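PDB 4ZOY: Sqt1 from Chaetomium thermophilum, which probably acts as a dedicated WD40-repeat chaperone that captures a nascent ribosomal protein during its translation, in ribosome biogenesis. Local coordinates for residues A[48-53]-A[79-84]; A[19-24]-A[31-36]; A[7-12]-A[478-483]. All blocks are in the same frame, centred on the assembly; numbering follows the deposited sequence.

Interaction 1 of 3, residues A[48-53]-A[79-84]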
loop_
_atom_site.group_PDB
_atom_site.type_symbol
_atom_site.label_atom_id
_atom_site.label_comp_id
_atom_site.label_asym_id
_atom_site.label_seq_id
_atom_site.Cartn_x
_atom_site.Cartn_y
_atom_site.Cartn_z
ATOM N N TYR A 48 -6.842 -7.265 14.944
ATOM C CA TYR A 48 -7.855 -6.577 15.719
ATOM C C TYR A 48 -8.583 -5.565 14.857
ATOM O O TYR A 48 -8.018 -5.044 13.889
ATOM C CB TYR A 48 -7.233 -5.867 16.921
ATOM C CG TYR A 48 -6.663 -6.789 17.967
ATOM C CD1 TYR A 48 -7.487 -7.361 18.932
ATOM C CD2 TYR A 48 -5.307 -7.078 17.999
ATOM C CE1 TYR A 48 -6.967 -8.207 19.901
ATOM C CE2 TYR A 48 -4.773 -7.924 18.967
ATOM C CZ TYR A 48 -5.614 -8.480 19.911
ATOM O OH TYR A 48 -5.096 -9.318 20.875
ATOM N N VAL A 49 -9.834 -5.284 15.196
ATOM C CA VAL A 49 -10.510 -4.139 14.619
ATOM C C VAL A 49 -10.697 -3.103 15.711
ATOM O O VAL A 49 -11.132 -3.427 16.820
ATOM C CB VAL A 49 -11.867 -4.500 13.997
ATOM C CG1 VAL A 49 -12.494 -3.260 13.368
ATOM C CG2 VAL A 49 -11.688 -5.603 12.963
ATOM N N LEU A 50 -10.356 -1.860 15.396
ATOM C CA LEU A 50 -10.420 -0.769 16.354
ATOM C C LEU A 50 -11.411 0.280 15.900
ATOM O O LEU A 50 -11.661 0.423 14.701
ATOM C CB LEU A 50 -9.047 -0.128 16.530
ATOM C CG LEU A 50 -7.881 -1.072 16.804
ATOM C CD1 LEU A 50 -6.564 -0.341 16.720
ATOM C CD2 LEU A 50 -8.029 -1.714 18.178
ATOM N N ASP A 51 -11.974 1.004 16.866
ATOM C CA ASP A 51 -12.797 2.178 16.608
ATOM C C ASP A 51 -12.077 3.397 17.172
ATOM O O ASP A 51 -12.084 3.633 18.383
ATOM C CB ASP A 51 -14.186 2.025 17.238
ATOM C CG ASP A 51 -15.137 3.139 16.838
ATOM O OD1 ASP A 51 -14.669 4.200 16.379
ATOM O OD2 ASP A 51 -16.361 2.951 16.990
ATOM N N ILE A 52 -11.468 4.171 16.283
ATOM C CA ILE A 52 -10.566 5.257 16.652
ATOM C C ILE A 52 -11.352 6.506 17.108
ATOM O O ILE A 52 -10.791 7.441 17.684
ATOM C CB ILE A 52 -9.595 5.555 15.452
ATOM C CG1 ILE A 52 -8.323 4.707 15.572
ATOM C CG2 ILE A 52 -9.176 7.014 15.354
ATOM C CD1 ILE A 52 -8.542 3.232 15.559
ATOM N N SER A 53 -12.664 6.499 16.911
ATOM C CA SER A 53 -13.482 7.633 17.341
ATOM C C SER A 53 -13.463 7.778 18.866
ATOM O O SER A 53 -13.813 8.825 19.404
ATOM C CB SER A 53 -14.918 7.485 16.841
ATOM O OG SER A 53 -15.592 6.446 17.523
ATOM N N LEU A 79 -6.927 2.189 23.520
ATOM C CA LEU A 79 -8.063 1.726 22.721
ATOM C C LEU A 79 -8.446 0.288 23.024
ATOM O O LEU A 79 -7.584 -0.547 23.261
ATOM C CB LEU A 79 -7.755 1.851 21.229
ATOM C CG LEU A 79 -7.514 3.269 20.722
ATOM C CD1 LEU A 79 -6.954 3.212 19.303
ATOM C CD2 LEU A 79 -8.798 4.083 20.773
ATOM N N ASN A 80 -9.742 0.005 22.985
ATOM C CA ASN A 80 -10.225 -1.358 23.154
ATOM C C ASN A 80 -10.815 -1.895 21.857
ATOM O O ASN A 80 -11.665 -1.251 21.248
ATOM C CB ASN A 80 -11.260 -1.428 24.279
ATOM C CG ASN A 80 -10.704 -0.951 25.606
ATOM O OD1 ASN A 80 -9.826 -1.587 26.186
ATOM N ND2 ASN A 80 -11.212 0.174 26.093
ATOM N N PRO A 81 -10.361 -3.080 21.431
ATOM C CA PRO A 81 -10.825 -3.617 20.145
ATOM C C PRO A 81 -12.312 -3.924 20.125
ATOM O O PRO A 81 -12.900 -4.271 21.154
ATOM C CB PRO A 81 -10.019 -4.907 19.983
ATOM C CG PRO A 81 -8.863 -4.773 20.903
ATOM C CD PRO A 81 -9.349 -3.945 22.056
ATOM N N ILE A 82 -12.921 -3.797 18.954
ATOM C CA ILE A 82 -14.317 -4.180 18.796
ATOM C C ILE A 82 -14.450 -5.545 18.126
ATOM O O ILE A 82 -15.546 -6.099 18.043
ATOM C CB ILE A 82 -15.100 -3.131 17.994
ATOM C CG1 ILE A 82 -14.615 -3.087 16.545
ATOM C CG2 ILE A 82 -14.989 -1.757 18.655
ATOM C CD1 ILE A 82 -15.322 -2.052 15.722
ATOM N N PHE A 83 -13.331 -6.091 17.661
ATOM C CA PHE A 83 -13.323 -7.417 17.049
ATOM C C PHE A 83 -11.920 -7.990 17.072
ATOM O O PHE A 83 -10.940 -7.245 17.035
ATOM C CB PHE A 83 -13.846 -7.369 15.607
ATOM C CG PHE A 83 -14.081 -8.726 15.000
ATOM C CD1 PHE A 83 -15.100 -9.543 15.472
ATOM C CD2 PHE A 83 -13.293 -9.183 13.951
ATOM C CE1 PHE A 83 -15.327 -10.791 14.914
ATOM C CE2 PHE A 83 -13.514 -10.429 13.385
ATOM C CZ PHE A 83 -14.535 -11.237 13.872
ATOM N N GLU A 84 -11.827 -9.315 17.140
ATOM C CA GLU A 84 -10.545 -10.002 17.113
ATOM C C GLU A 84 -10.479 -10.932 15.916
ATOM O O GLU A 84 -11.428 -11.668 15.634
ATOM C CB GLU A 84 -10.313 -10.790 18.407
ATOM C CG GLU A 84 -10.176 -9.910 19.634
ATOM C CD GLU A 84 -9.718 -10.680 20.860
ATOM O OE1 GLU A 84 -9.063 -11.729 20.701
ATOM O OE2 GLU A 84 -10.000 -10.213 21.982
HETATM O O HOH W 1 -11.125 0.814 19.541
#
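V49 and F83, with Y48 and E84 beside them, pair antiparallel where the end of strand 45-51 meets residues 79-84, the two segments running 148° apart. V49 N donates to F83 O at 2.9 Å from above the carbonyl plane, while I82 N reaches V49 O at 2.8 Å, nearly along the C=O axis. I82 and F83 therefore both face V49, a classic beta bulge. Further along, a water bridges the backbones, accepting from D51 N and donating to N80 O. The two methyls of V49 divide the bulge residues between them: CG1, anti to the backbone N (chi1 -178°), lies 3.8 Å from I82 CG1, and CG2 meets the edge of the F83 ring at CD2, 4.0 Å away. On the other face of the sheet the Y48 side chain lies alongside those of P81 and E84, which flank the bulge in sequence, its CD1 3.5 Å from P81 CG and its CE1 3.6 Å from E84 CG; the carboxylate of E84 forms a salt bridge with K46. At the other end L79 CD1 touches I52 CD1, and D51 OD1 accepts from S53 N, an Asx turn, and from S53 OG on the same face of the carboxylate, with N29 as a further donor. Strand 83-85 is the edge strand on the outer rim of its four-stranded blade: V49 and I82 pack on F130 of strand 129-136, whereas L50 and L79 lean on strands 9-11 and 478-482.

Interaction 2 of 3, residues A[19-24]-A[31-36]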
loop_
_atom_site.group_PDB
_atom_site.type_symbol
_atom_site.label_atom_id
_atom_site.label_comp_id
_atom_site.label_asym_id
_atom_site.label_seq_id
_atom_site.Cartn_x
_atom_site.Cartn_y
_atom_site.Cartn_z
ATOM N N PHE A 19 2.281 -5.770 11.267
ATOM C CA PHE A 19 2.726 -5.670 9.875
ATOM C C PHE A 19 1.742 -4.983 8.954
ATOM O O PHE A 19 2.142 -4.448 7.919
ATOM C CB PHE A 19 2.998 -7.061 9.292
ATOM C CG PHE A 19 4.189 -7.760 9.886
ATOM C CD1 PHE A 19 5.448 -7.200 9.814
ATOM C CD2 PHE A 19 4.045 -9.005 10.470
ATOM C CE1 PHE A 19 6.551 -7.864 10.344
ATOM C CE2 PHE A 19 5.139 -9.670 10.997
ATOM C CZ PHE A 19 6.387 -9.096 10.935
ATOM N N ALA A 20 0.460 -5.033 9.305
ATOM C CA ALA A 20 -0.589 -4.660 8.362
ATOM C C ALA A 20 -1.657 -3.794 8.983
ATOM O O ALA A 20 -1.954 -3.904 10.189
ATOM C CB ALA A 20 -1.220 -5.919 7.775
ATOM N N ILE A 21 -2.254 -2.932 8.160
ATOM C CA ILE A 21 -3.340 -2.083 8.609
ATOM C C ILE A 21 -4.267 -1.779 7.439
ATOM O O ILE A 21 -3.813 -1.604 6.301
ATOM C CB ILE A 21 -2.806 -0.782 9.252
ATOM C CG1 ILE A 21 -3.943 0.126 9.723
ATOM C CG2 ILE A 21 -1.843 -0.045 8.306
ATOM C CD1 ILE A 21 -3.477 1.261 10.667
ATOM N N ALA A 22 -5.565 -1.758 7.721
ATOM C CA ALA A 22 -6.556 -1.390 6.723
ATOM C C ALA A 22 -7.588 -0.473 7.348
ATOM O O ALA A 22 -7.834 -0.530 8.556
ATOM C CB ALA A 22 -7.214 -2.621 6.144
ATOM N N GLN A 23 -8.184 0.375 6.518
ATOM C CA GLN A 23 -9.133 1.376 6.963
ATOM C C GLN A 23 -10.413 1.227 6.163
ATOM O O GLN A 23 -10.369 0.983 4.958
ATOM C CB GLN A 23 -8.541 2.772 6.788
ATOM C CG GLN A 23 -9.398 3.903 7.321
ATOM C CD GLN A 23 -8.621 5.192 7.352
ATOM O OE1 GLN A 23 -7.853 5.479 6.437
ATOM N NE2 GLN A 23 -8.762 5.947 8.435
ATOM N N HIS A 24 -11.552 1.336 6.830
ATOM C CA HIS A 24 -12.834 1.237 6.143
ATOM C C HIS A 24 -12.998 2.421 5.181
ATOM O O HIS A 24 -12.712 3.557 5.546
ATOM C CB HIS A 24 -13.967 1.201 7.169
ATOM C CG HIS A 24 -15.286 0.770 6.609
ATOM N ND1 HIS A 24 -16.037 1.566 5.773
ATOM C CD2 HIS A 24 -15.997 -0.368 6.786
ATOM C CE1 HIS A 24 -17.149 0.931 5.445
ATOM N NE2 HIS A 24 -17.155 -0.240 6.055
ATOM N N VAL A 31 -10.694 0.764 11.797
ATOM C CA VAL A 31 -9.367 0.377 11.348
ATOM C C VAL A 31 -9.030 -1.021 11.853
ATOM O O VAL A 31 -9.281 -1.337 13.014
ATOM C CB VAL A 31 -8.310 1.380 11.841
ATOM C CG1 VAL A 31 -6.921 0.917 11.493
ATOM C CG2 VAL A 31 -8.576 2.763 11.259
ATOM N N ALA A 32 -8.480 -1.854 10.972
ATOM C CA ALA A 32 -8.017 -3.187 11.328
ATOM C C ALA A 32 -6.495 -3.242 11.331
ATOM O O ALA A 32 -5.845 -2.671 10.456
ATOM C CB ALA A 32 -8.582 -4.223 10.366
ATOM N N THR A 33 -5.925 -3.939 12.313
ATOM C CA THR A 33 -4.480 -4.078 12.414
ATOM C C THR A 33 -4.125 -5.548 12.556
ATOM O O THR A 33 -4.904 -6.325 13.080
ATOM C CB THR A 33 -3.906 -3.260 13.598
ATOM O OG1 THR A 33 -4.512 -3.693 14.821
ATOM C CG2 THR A 33 -4.195 -1.782 13.401
ATOM N N GLY A 34 -2.956 -5.937 12.074
ATOM C CA GLY A 34 -2.621 -7.346 12.030
ATOM C C GLY A 34 -1.126 -7.583 12.078
ATOM O O GLY A 34 -0.330 -6.830 11.512
ATOM N N GLY A 35 -0.720 -8.653 12.753
ATOM C CA GLY A 35 0.690 -8.970 12.761
ATOM C C GLY A 35 1.051 -10.293 13.396
ATOM O O GLY A 35 0.301 -11.284 13.308
ATOM N N SER A 36 2.216 -10.277 14.034
ATOM C CA SER A 36 2.838 -11.464 14.613
ATOM C C SER A 36 2.673 -11.461 16.123
ATOM O O SER A 36 2.744 -10.411 16.754
ATOM C CB SER A 36 4.314 -11.503 14.235
ATOM O OG SER A 36 5.013 -12.479 15.010
#
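I21 and V31 make the tight centre of this hairpin, diagonal neighbours on the face that also carries T33 and Q23. I21 CG1, anti to the backbone N (chi1 180°), crosses over the strand boundary to lie 3.6 Å from V31 CG1 and 3.5 Å from A32 O, and CD1 continues past the same valine methyl toward T33 CG2. Below them the backbones are firmly paired: A22 N to A32 O at 2.9 Å and A32 N to A22 O at 2.8 Å, both fairly straight, followed by the reciprocal pair between A20 and G34. A20, A22 and A32 put only methyl groups on the opposite face, and G34 adds none; there A20 and A22 touch L95 of strand 92-97. Strands 18-23 and 30-36 are the first two of a four-stranded WD40 blade, and strand 18-23 is the edge strand toward the centre of the propeller; the neighbouring blade, through L95, packs on the alanine face. An alanine in place of I21 would probably leave V31 CG1 and T33 CG2 without the CG1-CD1 arm that meets them, opening a gap toward V470 and V472 of strand 468-473. The ends are looser. F19 and A20 both face G34 in a classic beta bulge, and the bond from F19 N to G34 O is weak, bent to 125°. There the partly exposed F19 ring makes a single close approach to a side chain across the contact, CE2 to S36 CB at 3.8 Å. At the other end Q23 CG only grazes V31 CG2 at 4.2 Å, its amide turned to G463 and P28 instead.

Interaction 3 of 3, residues A[7-12]-A[478-483]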
loop_
_atom_site.group_PDB
_atom_site.type_symbol
_atom_site.label_atom_id
_atom_site.label_comp_id
_atom_site.label_asym_id
_atom_site.label_seq_id
_atom_site.Cartn_x
_atom_site.Cartn_y
_atom_site.Cartn_z
ATOM N N SER A 7 1.265 10.996 20.181
ATOM C CA SER A 7 0.034 10.250 19.982
ATOM C C SER A 7 -1.097 10.728 20.887
ATOM O O SER A 7 -0.861 11.209 21.994
ATOM C CB SER A 7 0.267 8.750 20.191
ATOM O OG SER A 7 0.569 8.463 21.548
ATOM N N ILE A 8 -2.325 10.584 20.403
ATOM C CA ILE A 8 -3.518 10.938 21.172
ATOM C C ILE A 8 -4.254 9.683 21.639
ATOM O O ILE A 8 -5.187 9.755 22.438
ATOM C CB ILE A 8 -4.501 11.834 20.359
ATOM C CG1 ILE A 8 -5.025 11.100 19.119
ATOM C CG2 ILE A 8 -3.853 13.157 19.986
ATOM C CD1 ILE A 8 -6.102 11.860 18.355
ATOM N N ALA A 9 -3.831 8.530 21.125
ATOM C CA ALA A 9 -4.369 7.242 21.537
ATOM C C ALA A 9 -3.420 6.159 21.082
ATOM O O ALA A 9 -2.554 6.379 20.233
ATOM C CB ALA A 9 -5.764 6.996 20.958
ATOM N N TYR A 10 -3.570 4.981 21.666
ATOM C CA TYR A 10 -2.715 3.868 21.318
ATOM C C TYR A 10 -3.436 2.559 21.523
ATOM O O TYR A 10 -4.464 2.489 22.208
ATOM C CB TYR A 10 -1.426 3.889 22.145
ATOM C CG TYR A 10 -1.629 3.538 23.602
ATOM C CD1 TYR A 10 -2.135 4.466 24.493
ATOM C CD2 TYR A 10 -1.296 2.281 24.082
ATOM C CE1 TYR A 10 -2.320 4.146 25.833
ATOM C CE2 TYR A 10 -1.470 1.956 25.415
ATOM C CZ TYR A 10 -1.985 2.895 26.283
ATOM O OH TYR A 10 -2.166 2.569 27.613
ATOM N N PHE A 11 -2.900 1.516 20.907
ATOM C CA PHE A 11 -3.372 0.166 21.155
ATOM C C PHE A 11 -2.165 -0.741 21.259
ATOM O O PHE A 11 -1.357 -0.815 20.333
ATOM C CB PHE A 11 -4.314 -0.303 20.051
ATOM C CG PHE A 11 -4.675 -1.752 20.148
ATOM C CD1 PHE A 11 -5.407 -2.225 21.227
ATOM C CD2 PHE A 11 -4.289 -2.646 19.163
ATOM C CE1 PHE A 11 -5.737 -3.569 21.320
ATOM C CE2 PHE A 11 -4.619 -3.985 19.247
ATOM C CZ PHE A 11 -5.350 -4.448 20.327
ATOM N N ASP A 12 -2.021 -1.423 22.394
ATOM C CA ASP A 12 -0.838 -2.233 22.623
ATOM C C ASP A 12 -1.144 -3.729 22.700
ATOM O O ASP A 12 -0.304 -4.503 23.161
ATOM C CB ASP A 12 -0.133 -1.777 23.906
ATOM C CG ASP A 12 -0.951 -2.065 25.146
ATOM O OD1 ASP A 12 -2.174 -1.817 25.125
ATOM O OD2 ASP A 12 -0.373 -2.564 26.135
ATOM N N VAL A 478 0.323 0.227 18.113
ATOM C CA VAL A 478 -0.506 0.975 17.165
ATOM C C VAL A 478 -0.737 2.352 17.763
ATOM O O VAL A 478 -1.191 2.450 18.908
ATOM C CB VAL A 478 -1.847 0.272 16.929
ATOM C CG1 VAL A 478 -2.763 1.097 16.027
ATOM C CG2 VAL A 478 -1.632 -1.143 16.355
ATOM N N LEU A 479 -0.414 3.414 17.024
ATOM C CA LEU A 479 -0.574 4.776 17.539
ATOM C C LEU A 479 -1.554 5.582 16.696
ATOM O O LEU A 479 -1.754 5.295 15.515
ATOM C CB LEU A 479 0.768 5.514 17.603
ATOM C CG LEU A 479 1.831 4.936 18.542
ATOM C CD1 LEU A 479 3.081 5.787 18.553
ATOM C CD2 LEU A 479 1.241 4.813 19.957
ATOM N N VAL A 480 -2.179 6.578 17.317
ATOM C CA VAL A 480 -3.081 7.493 16.623
ATOM C C VAL A 480 -2.529 8.899 16.743
ATOM O O VAL A 480 -2.212 9.347 17.847
ATOM C CB VAL A 480 -4.503 7.456 17.200
ATOM C CG1 VAL A 480 -5.404 8.416 16.419
ATOM C CG2 VAL A 480 -5.066 6.042 17.160
ATOM N N PHE A 481 -2.404 9.588 15.610
ATOM C CA PHE A 481 -1.899 10.949 15.559
ATOM C C PHE A 481 -2.935 11.868 14.911
ATOM O O PHE A 481 -3.757 11.406 14.118
ATOM C CB PHE A 481 -0.597 11.021 14.753
ATOM C CG PHE A 481 0.544 10.226 15.333
ATOM C CD1 PHE A 481 1.163 10.629 16.506
ATOM C CD2 PHE A 481 1.037 9.110 14.680
ATOM C CE1 PHE A 481 2.235 9.916 17.025
ATOM C CE2 PHE A 481 2.111 8.394 15.194
ATOM C CZ PHE A 481 2.711 8.795 16.370
ATOM N N GLU A 482 -2.883 13.159 15.228
ATOM C CA GLU A 482 -3.766 14.115 14.563
ATOM C C GLU A 482 -2.976 15.266 13.968
ATOM O O GLU A 482 -1.946 15.667 14.495
ATOM C CB GLU A 482 -4.829 14.647 15.528
ATOM C CG GLU A 482 -4.277 15.434 16.688
ATOM C CD GLU A 482 -5.370 15.922 17.625
ATOM O OE1 GLU A 482 -6.554 15.582 17.397
ATOM O OE2 GLU A 482 -5.037 16.637 18.595
ATOM N N ALA A 483 -3.470 15.794 12.846
ATOM C CA ALA A 483 -2.811 16.908 12.174
ATOM C C ALA A 483 -3.234 18.262 12.764
ATOM O O ALA A 483 -2.480 19.227 12.683
ATOM C CB ALA A 483 -3.099 16.870 10.662
#
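F11 and V478 form a hydrogen-bonded antiparallel pair, F11 N to V478 O at 2.8 Å and V478 N to F11 O at 3.0 Å, the axes of strands 9-11 and 478-482 lying 4.7 Å apart at 163°. Toward S7 the pairing shifts: V480 O takes the I8 N-H, while V480 N donates to A9 O from above the carbonyl plane. F11 CG stands anti to the backbone N (chi1 172°), and the edge of its ring receives V478 CG2 near CD2; beyond the pair this ring meets Y48 edge-to-face. V480 spreads its methyls over two residues, CG1 against I8 CG1 at 3.8 Å and CG2 against A9 CB at 4.0 Å. I8 then crosses E482 at about a right angle, its CG2 3.9 Å from E482 CD, so the aliphatic branch lies against the carboxylate. On the face of Y10 and L479, L479 CD2 rests 3.6 Å from Y10 CB, and the F481 ring reaches S7 with CE1. Here an N-terminal strand completes the sheet formed by strands 457-461, 468-473 and 478-482 near the other end of the chain, the "velcro" closure by which WD40 beta-propellers seal their ring.

Overall arrangement
From the N terminus, residues 7-12 first supply the outer strand of the last blade, a pairing that waits until residues 478-483 and makes interaction 3 the long closure around nearly the whole chain. Within that span interaction 2 closes a short hairpin, and interaction 1 opens after it, bridging the excursion between residues 53 and 79; the two follow in series and share one sheet, joined where strands 30-36 and 45-51 pair through T33 and Y48, and V31 and L50. Interaction 1 also touches interaction 3: L79 N bonds to Y10 O, and F11 packs on Y48 and P81. First and last blades of the eight-bladed ring are thus tied side by side.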